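Local coordinates for cystalysin (Treponema denticola, PDB 1C7O), which belongs to the class I and II aminotransferase family of pyridoxal-phosphate enzymes and carries the ligand PPG in a pocket at its dimer interface, at residues A[39-44]-A[324-329]; A[237-242]-A[290-295]. All coordinates share one frame; numbering follows the deposited sequence.

In the fold
Interactions 1 and 2 are neighbours that both reach PPG, with their centres about 10 Å apart, and the second is nested along the chain inside the loop closed by the first. They touch directly: Asn241 OD1 lies 2.7 Å from Met41 N in a probable hydrogen bond, tying the end of the short helix 237-240 to the loop 39-44, and Lys238 CE packs 3.2 Å from Ala39 O. Each interaction sends one residue to the ligand: Ala39 reaches its carboxylate, Lys238 the carbon C4A next to the pyridine ring. Tyr64 of the second subunit adds a hydrogen bond to PPG, alongside Val98, Val99 and Arg369.

Interaction 1 (A[39-44]-A[324-329]); sequences ADMEFK and GTYLQW. With PPG ((2E,3E)-4-(2-aminoethoxy)-2-[({3-hydroxy-2-methyl-5-[(phosphonooxy)methyl]pyridin-4-yl}methyl)imino]but-3-enoic acid), chain I.
Ala39 and Leu327 mark the closest backbone approach of the two segments, with CA atoms 7.5 Å apart. Residues 39-44 run as an irregular, largely extended loop past the place where 324-329 turns into strand 327-331. That turn is an ST turn: Leu327 N donates to Thr325 OG1 over 3.3 Å at a nearly straight 166°, so the threonine hydroxyl fixes the backbone just ahead of the strand. Between Thr325 and Leu327, Tyr326 makes the largest part of the contact. Its first torsion (54°) sets CG between the backbone N and the carbonyl carbon, and from there the ring reaches across with its hydroxyl end against the Ala39-Asp40 peptide. Tyr326 OH comes within 3.1 Å of Ala39 O, while the peptide lies at the ring's edge, near its plane. Met41 lays its extended chain obliquely against the same ring, touching it through CG and with CE 3.8 Å from Tyr326 CE1; a flexible thioether suits such an irregular apolar surface. Leu327 takes up the methyl of Ala39 with both branches, CD1 at 4.0 Å and CD2 almost as close to Ala39 CB. A small side chain is fitting there, because the same CB packs 3.4 Å from the carboxylate carbon CBC of PPG. Ala39 N donates to PPG O2B at 2.8 Å with an angle of 140°, and Arg369, on the strand 367-371 that pairs with 327-331, also binds the ligand. Farther along the loop, Asp40 is held by salt bridges to Arg11 and Lys18. Tyr326 and Leu327 pack against the loop, and the Ala39 N-H is what this contact offers the carboxylate, whose negative charge is probably offset in part by Arg369, as in related enzymes.

Interaction 2 (A[237-242]-A[290-295]); sequences SKTFNI and KWLDGC. With PPG ((2E,3E)-4-(2-aminoethoxy)-2-[({3-hydroxy-2-methyl-5-[(phosphonooxy)methyl]pyridin-4-yl}methyl)imino]but-3-enoic acid), chain I.
Thr239 meets Leu292 methyl to methyl: Thr239 CG2 is 3.3 Å from Leu292 CD2, shorter than methyl groups normally pack and so of doubtful precision. The branched threonine divides its two ends: CG2 faces the leucine, whereas OG1 shares a hydrogen bond with Asp208, so the polar end is satisfied inside a buried contact. Trp291 approaches the same residue from the neighbouring position on its helix. With CG anti to the backbone N (chi1 -176°), its indole extends toward the short helix and brings CZ3 to 3.6 Å from Thr239 O, the oxygen lying in the plane of the ring at its edge. Phe240 touches both helix residues: its CD2 is 4.0 Å from Trp291 CE3, the two side chains pointing opposite ways as they pass, while CE2 touches Leu292 CB at 4.1 Å. Thr239 CG2 also lies above one face of the Phe240 ring, offset toward its rim. Two broad flat rings and a branched leucine give enough apolar surface to join the short helix to helix 289-313.

Behind this apolar layer, helix 237-240 ends in a Schellman motif. Asn241 takes a positive phi of 60°, and Ile242 N returns to Ser237 O at 2.9 Å; asparagine tolerates that backbone conformation better than most residues. The same short helix carries Lys238, whose chain kinks at its second and fourth torsions and places NZ 2.9 Å from PPG C4A, where the cofactor-binding lysine of this family is expected. Lys238 NZ also has a weak hydrogen bond to Tyr64 OH of the second subunit. Farther out, Phe240 packs on Cys284 and Tyr285 of helix 275-287, Leu292 on Trp78 and Arg82 of helix 69-83, and the indole of Trp291 meets the ring of Tyr3 edge-to-face.

Interaction 1 (A[39-44]-A[324-329])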
loop_
_atom_site.group_PDB
_atom_site.type_symbol
_atom_site.label_atom_id
_atom_site.label_comp_id
_atom_site.label_asym_id
_atom_site.label_seq_id
_atom_site.Cartn_x
_atom_site.Cartn_y
_atom_site.Cartn_z
ATOM N N ALA A 39 18.212 0.575 4.147
ATOM C CA ALA A 39 18.287 1.904 3.546
ATOM C C ALA A 39 17.212 2.947 3.892
ATOM O O ALA A 39 16.424 3.340 3.024
ATOM C CB ALA A 39 18.391 1.784 2.028
ATOM N N ASP A 40 17.157 3.364 5.154
ATOM C CA ASP A 40 16.263 4.447 5.565
ATOM C C ASP A 40 17.192 5.295 6.431
ATOM O O ASP A 40 18.218 4.793 6.900
ATOM C CB ASP A 40 14.985 3.955 6.299
ATOM C CG ASP A 40 15.249 3.353 7.676
ATOM O OD1 ASP A 40 14.255 2.915 8.307
ATOM O OD2 ASP A 40 16.410 3.313 8.129
ATOM N N MET A 41 16.876 6.570 6.621
ATOM C CA MET A 41 17.769 7.455 7.371
ATOM C C MET A 41 17.657 7.498 8.892
ATOM O O MET A 41 16.583 7.284 9.465
ATOM C CB MET A 41 17.645 8.884 6.848
ATOM C CG MET A 41 17.903 9.045 5.367
ATOM S SD MET A 41 17.960 10.785 4.936
ATOM C CE MET A 41 18.153 10.689 3.144
ATOM N N GLU A 42 18.789 7.785 9.534
ATOM C CA GLU A 42 18.843 7.900 10.983
ATOM C C GLU A 42 18.864 9.386 11.313
ATOM O O GLU A 42 19.501 9.825 12.275
ATOM C CB GLU A 42 20.086 7.199 11.557
ATOM C CG GLU A 42 19.993 5.661 11.615
ATOM C CD GLU A 42 18.702 5.152 12.265
ATOM O OE1 GLU A 42 18.387 5.554 13.405
ATOM O OE2 GLU A 42 18.001 4.341 11.629
ATOM N N PHE A 43 18.164 10.147 10.477
ATOM C CA PHE A 43 18.022 11.594 10.612
ATOM C C PHE A 43 16.539 11.907 10.789
ATOM O O PHE A 43 15.688 11.210 10.239
ATOM C CB PHE A 43 18.495 12.311 9.345
ATOM C CG PHE A 43 19.970 12.222 9.094
ATOM C CD1 PHE A 43 20.449 11.766 7.865
ATOM C CD2 PHE A 43 20.882 12.630 10.056
ATOM C CE1 PHE A 43 21.813 11.725 7.605
ATOM C CE2 PHE A 43 22.247 12.592 9.803
ATOM C CZ PHE A 43 22.711 12.140 8.580
ATOM N N LYS A 44 16.224 12.948 11.554
ATOM C CA LYS A 44 14.833 13.329 11.734
ATOM C C LYS A 44 14.360 13.835 10.381
ATOM O O LYS A 44 15.153 14.366 9.602
ATOM C CB LYS A 44 14.704 14.426 12.791
ATOM C CG LYS A 44 14.370 13.914 14.204
ATOM C CD LYS A 44 12.947 13.315 14.264
ATOM C CE LYS A 44 12.499 12.935 15.685
ATOM N NZ LYS A 44 13.288 11.818 16.275
ATOM N N GLY A 324 26.988 7.734 -5.879
ATOM C CA GLY A 324 25.582 7.962 -5.589
ATOM C C GLY A 324 25.071 7.111 -4.439
ATOM O O GLY A 324 25.752 6.184 -4.011
ATOM N N THR A 325 23.860 7.415 -3.969
ATOM C CA THR A 325 23.233 6.732 -2.837
ATOM C C THR A 325 24.043 7.068 -1.598
ATOM O O THR A 325 25.001 7.835 -1.670
ATOM C CB THR A 325 23.183 5.168 -2.987
ATOM O OG1 THR A 325 24.484 4.601 -2.770
ATOM C CG2 THR A 325 22.681 4.779 -4.365
ATOM N N TYR A 326 23.647 6.518 -0.460
ATOM C CA TYR A 326 24.374 6.767 0.777
ATOM C C TYR A 326 24.722 5.423 1.366
ATOM O O TYR A 326 24.875 5.273 2.574
ATOM C CB TYR A 326 23.542 7.610 1.753
ATOM C CG TYR A 326 22.152 7.083 2.089
ATOM C CD1 TYR A 326 21.016 7.853 1.826
ATOM C CD2 TYR A 326 21.975 5.846 2.721
ATOM C CE1 TYR A 326 19.738 7.412 2.186
ATOM C CE2 TYR A 326 20.703 5.399 3.089
ATOM C CZ TYR A 326 19.588 6.187 2.817
ATOM O OH TYR A 326 18.332 5.755 3.174
ATOM N N LEU A 327 24.850 4.443 0.477
ATOM C CA LEU A 327 25.191 3.074 0.842
ATOM C C LEU A 327 26.586 2.767 0.268
ATOM O O LEU A 327 26.735 2.460 -0.919
ATOM C CB LEU A 327 24.143 2.126 0.264
ATOM C CG LEU A 327 22.680 2.487 0.574
ATOM C CD1 LEU A 327 21.730 1.608 -0.233
ATOM C CD2 LEU A 327 22.418 2.326 2.069
ATOM N N GLN A 328 27.600 2.859 1.125
ATOM C CA GLN A 328 28.986 2.629 0.739
ATOM C C GLN A 328 29.367 1.152 0.737
ATOM O O GLN A 328 29.079 0.426 1.691
ATOM C CB GLN A 328 29.903 3.420 1.669
ATOM C CG GLN A 328 31.385 3.211 1.430
ATOM C CD GLN A 328 32.221 4.315 2.048
ATOM O OE1 GLN A 328 31.907 4.816 3.129
ATOM N NE2 GLN A 328 33.296 4.695 1.367
ATOM N N TRP A 329 30.029 0.730 -0.342
ATOM C CA TRP A 329 30.460 -0.658 -0.571
ATOM C C TRP A 329 31.882 -0.869 -0.027
ATOM O O TRP A 329 32.849 -0.367 -0.602
ATOM C CB TRP A 329 30.421 -0.926 -2.085
ATOM C CG TRP A 329 30.365 -2.378 -2.535
ATOM C CD1 TRP A 329 31.116 -2.948 -3.523
ATOM C CD2 TRP A 329 29.473 -3.408 -2.071
ATOM N NE1 TRP A 329 30.752 -4.259 -3.706
ATOM C CE2 TRP A 329 29.747 -4.570 -2.830
ATOM C CE3 TRP A 329 28.468 -3.460 -1.094
ATOM C CZ2 TRP A 329 29.055 -5.773 -2.643
ATOM C CZ3 TRP A 329 27.775 -4.663 -0.906
ATOM C CH2 TRP A 329 28.076 -5.802 -1.679
HETATM N N1 PPG I . 14.941 -0.095 -5.244
HETATM C C2 PPG I . 16.268 0.029 -4.855
HETATM C C2A PPG I . 17.270 -0.033 -5.960
HETATM C C3 PPG I . 16.533 0.244 -3.426
HETATM O O3 PPG I . 17.881 0.338 -3.142
HETATM C C4 PPG I . 15.475 0.321 -2.506
HETATM C C4A PPG I . 15.820 0.356 -1.015
HETATM C C5 PPG I . 14.067 0.165 -3.051
HETATM C C6 PPG I . 13.880 -0.037 -4.414
HETATM C C5A PPG I . 12.808 0.148 -2.098
HETATM O OP4 PPG I . 11.725 0.935 -2.631
HETATM P P PPG I . 10.263 0.869 -1.944
HETATM O OP1 PPG I . 9.775 -0.511 -2.173
HETATM O OP2 PPG I . 9.409 1.941 -2.643
HETATM O OP3 PPG I . 10.460 1.237 -0.522
HETATM N N4A PPG I . 16.035 -0.973 -0.489
HETATM C CAI PPG I . 16.490 -1.110 0.906
HETATM C CBC PPG I . 17.935 -1.425 1.159
HETATM O O2B PPG I . 18.428 -1.613 2.454
HETATM O O3B PPG I . 18.754 -1.514 0.147
HETATM C CBI PPG I . 15.579 -0.869 1.991
HETATM C CGI PPG I . 15.065 -1.945 2.765
HETATM O OET PPG I . 14.192 -2.965 2.204
HETATM C CEI PPG I . 13.657 -3.736 3.379
HETATM C CFI PPG I . 12.784 -2.813 4.258
HETATM N NI PPG I . 12.303 -3.467 5.434
#

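Interaction 2 (A[237-242]-A[290-295])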
loop_
_atom_site.group_PDB
_atom_site.type_symbol
_atom_site.label_atom_id
_atom_site.label_comp_id
_atom_site.label_asym_id
_atom_site.label_seq_id
_atom_site.Cartn_x
_atom_site.Cartn_y
_atom_site.Cartn_z
ATOM N N SER A 237 10.702 8.661 -1.404
ATOM C CA SER A 237 11.057 7.888 -0.228
ATOM C C SER A 237 12.510 7.971 0.255
ATOM O O SER A 237 12.756 8.380 1.391
ATOM C CB SER A 237 10.651 6.428 -0.448
ATOM O OG SER A 237 11.117 5.966 -1.701
ATOM N N LYS A 238 13.470 7.579 -0.583
ATOM C CA LYS A 238 14.867 7.622 -0.175
ATOM C C LYS A 238 15.378 9.045 -0.018
ATOM O O LYS A 238 16.101 9.352 0.932
ATOM C CB LYS A 238 15.750 6.865 -1.176
ATOM C CG LYS A 238 15.634 5.344 -1.110
ATOM C CD LYS A 238 14.899 4.893 0.161
ATOM C CE LYS A 238 14.848 3.393 0.287
ATOM N NZ LYS A 238 14.230 2.825 -0.927
ATOM N N THR A 239 14.989 9.909 -0.952
ATOM C CA THR A 239 15.398 11.310 -0.946
ATOM C C THR A 239 15.123 12.013 0.373
ATOM O O THR A 239 16.032 12.605 0.961
ATOM C CB THR A 239 14.670 12.128 -2.048
ATOM O OG1 THR A 239 14.837 11.494 -3.322
ATOM C CG2 THR A 239 15.232 13.542 -2.112
ATOM N N PHE A 240 13.875 11.946 0.840
ATOM C CA PHE A 240 13.500 12.637 2.068
ATOM C C PHE A 240 13.206 11.779 3.305
ATOM O O PHE A 240 12.591 12.252 4.265
ATOM C CB PHE A 240 12.318 13.562 1.780
ATOM C CG PHE A 240 12.560 14.513 0.634
ATOM C CD1 PHE A 240 12.128 14.204 -0.651
ATOM C CD2 PHE A 240 13.255 15.705 0.835
ATOM C CE1 PHE A 240 12.383 15.059 -1.716
ATOM C CE2 PHE A 240 13.518 16.573 -0.234
ATOM C CZ PHE A 240 13.081 16.247 -1.511
ATOM N N ASN A 241 13.663 10.527 3.281
ATOM C CA ASN A 241 13.485 9.591 4.391
ATOM C C ASN A 241 12.020 9.330 4.733
ATOM O O ASN A 241 11.627 9.408 5.900
ATOM C CB ASN A 241 14.230 10.101 5.642
ATOM C CG ASN A 241 14.394 9.022 6.712
ATOM O OD1 ASN A 241 14.444 7.836 6.403
ATOM N ND2 ASN A 241 14.504 9.439 7.974
ATOM N N ILE A 242 11.214 9.018 3.716
ATOM C CA ILE A 242 9.803 8.740 3.939
ATOM C C ILE A 242 9.359 7.443 3.285
ATOM O O ILE A 242 8.331 7.389 2.615
ATOM C CB ILE A 242 8.895 9.908 3.458
ATOM C CG1 ILE A 242 9.022 10.123 1.949
ATOM C CG2 ILE A 242 9.284 11.174 4.182
ATOM C CD1 ILE A 242 8.171 11.292 1.413
ATOM N N LYS A 290 16.514 22.506 0.196
ATOM C CA LYS A 290 17.688 22.921 0.974
ATOM C C LYS A 290 18.104 21.790 1.911
ATOM O O LYS A 290 19.294 21.518 2.102
ATOM C CB LYS A 290 17.373 24.165 1.817
ATOM C CG LYS A 290 17.102 25.435 1.022
ATOM C CD LYS A 290 18.282 25.766 0.114
ATOM C CE LYS A 290 18.056 27.053 -0.678
ATOM N NZ LYS A 290 19.161 27.309 -1.655
ATOM N N TRP A 291 17.102 21.140 2.493
ATOM C CA TRP A 291 17.324 20.047 3.417
ATOM C C TRP A 291 18.071 18.922 2.720
ATOM O O TRP A 291 19.012 18.361 3.270
ATOM C CB TRP A 291 15.981 19.537 3.943
ATOM C CG TRP A 291 16.128 18.475 4.964
ATOM C CD1 TRP A 291 16.242 18.645 6.312
ATOM C CD2 TRP A 291 16.222 17.064 4.727
ATOM N NE1 TRP A 291 16.401 17.428 6.928
ATOM C CE2 TRP A 291 16.394 16.441 5.979
ATOM C CE3 TRP A 291 16.181 16.268 3.576
ATOM C CZ2 TRP A 291 16.525 15.056 6.118
ATOM C CZ3 TRP A 291 16.313 14.887 3.713
ATOM C CH2 TRP A 291 16.483 14.297 4.978
ATOM N N LEU A 292 17.639 18.601 1.506
ATOM C CA LEU A 292 18.265 17.550 0.722
ATOM C C LEU A 292 19.738 17.858 0.453
ATOM O O LEU A 292 20.599 16.982 0.566
ATOM C CB LEU A 292 17.522 17.372 -0.608
ATOM C CG LEU A 292 18.146 16.395 -1.610
ATOM C CD1 LEU A 292 18.471 15.078 -0.926
ATOM C CD2 LEU A 292 17.193 16.166 -2.763
ATOM N N ASP A 293 20.026 19.105 0.101
ATOM C CA ASP A 293 21.396 19.496 -0.187
ATOM C C ASP A 293 22.245 19.334 1.060
ATOM O O ASP A 293 23.347 18.795 1.006
ATOM C CB ASP A 293 21.454 20.950 -0.669
ATOM C CG ASP A 293 20.493 21.230 -1.825
ATOM O OD1 ASP A 293 20.391 20.392 -2.751
ATOM O OD2 ASP A 293 19.843 22.302 -1.815
ATOM N N GLY A 294 21.723 19.799 2.189
ATOM C CA GLY A 294 22.454 19.696 3.437
ATOM C C GLY A 294 22.714 18.251 3.789
ATOM O O GLY A 294 23.797 17.894 4.266
ATOM N N CYS A 295 21.715 17.415 3.523
ATOM C CA CYS A 295 21.790 15.992 3.814
ATOM C C CYS A 295 22.869 15.279 2.992
ATOM O O CYS A 295 23.550 14.374 3.493
ATOM C CB CYS A 295 20.421 15.354 3.567
ATOM S SG CYS A 295 20.309 13.609 4.016
HETATM N N1 PPG I . 14.941 -0.095 -5.244
HETATM C C2 PPG I . 16.268 0.029 -4.855
HETATM C C2A PPG I . 17.270 -0.033 -5.960
HETATM C C3 PPG I . 16.533 0.244 -3.426
HETATM O O3 PPG I . 17.881 0.338 -3.142
HETATM C C4 PPG I . 15.475 0.321 -2.506
HETATM C C4A PPG I . 15.820 0.356 -1.015
HETATM C C5 PPG I . 14.067 0.165 -3.051
HETATM C C6 PPG I . 13.880 -0.037 -4.414
HETATM C C5A PPG I . 12.808 0.148 -2.098
HETATM O OP4 PPG I . 11.725 0.935 -2.631
HETATM P P PPG I . 10.263 0.869 -1.944
HETATM O OP1 PPG I . 9.775 -0.511 -2.173
HETATM O OP2 PPG I . 9.409 1.941 -2.643
HETATM O OP3 PPG I . 10.460 1.237 -0.522
HETATM N N4A PPG I . 16.035 -0.973 -0.489
HETATM C CAI PPG I . 16.490 -1.110 0.906
HETATM C CBC PPG I . 17.935 -1.425 1.159
HETATM O O2B PPG I . 18.428 -1.613 2.454
HETATM O O3B PPG I . 18.754 -1.514 0.147
HETATM C CBI PPG I . 15.579 -0.869 1.991
HETATM C CGI PPG I . 15.065 -1.945 2.765
HETATM O OET PPG I . 14.192 -2.965 2.204
HETATM C CEI PPG I . 13.657 -3.736 3.379
HETATM C CFI PPG I . 12.784 -2.813 4.258
HETATM N NI PPG I . 12.303 -3.467 5.434
#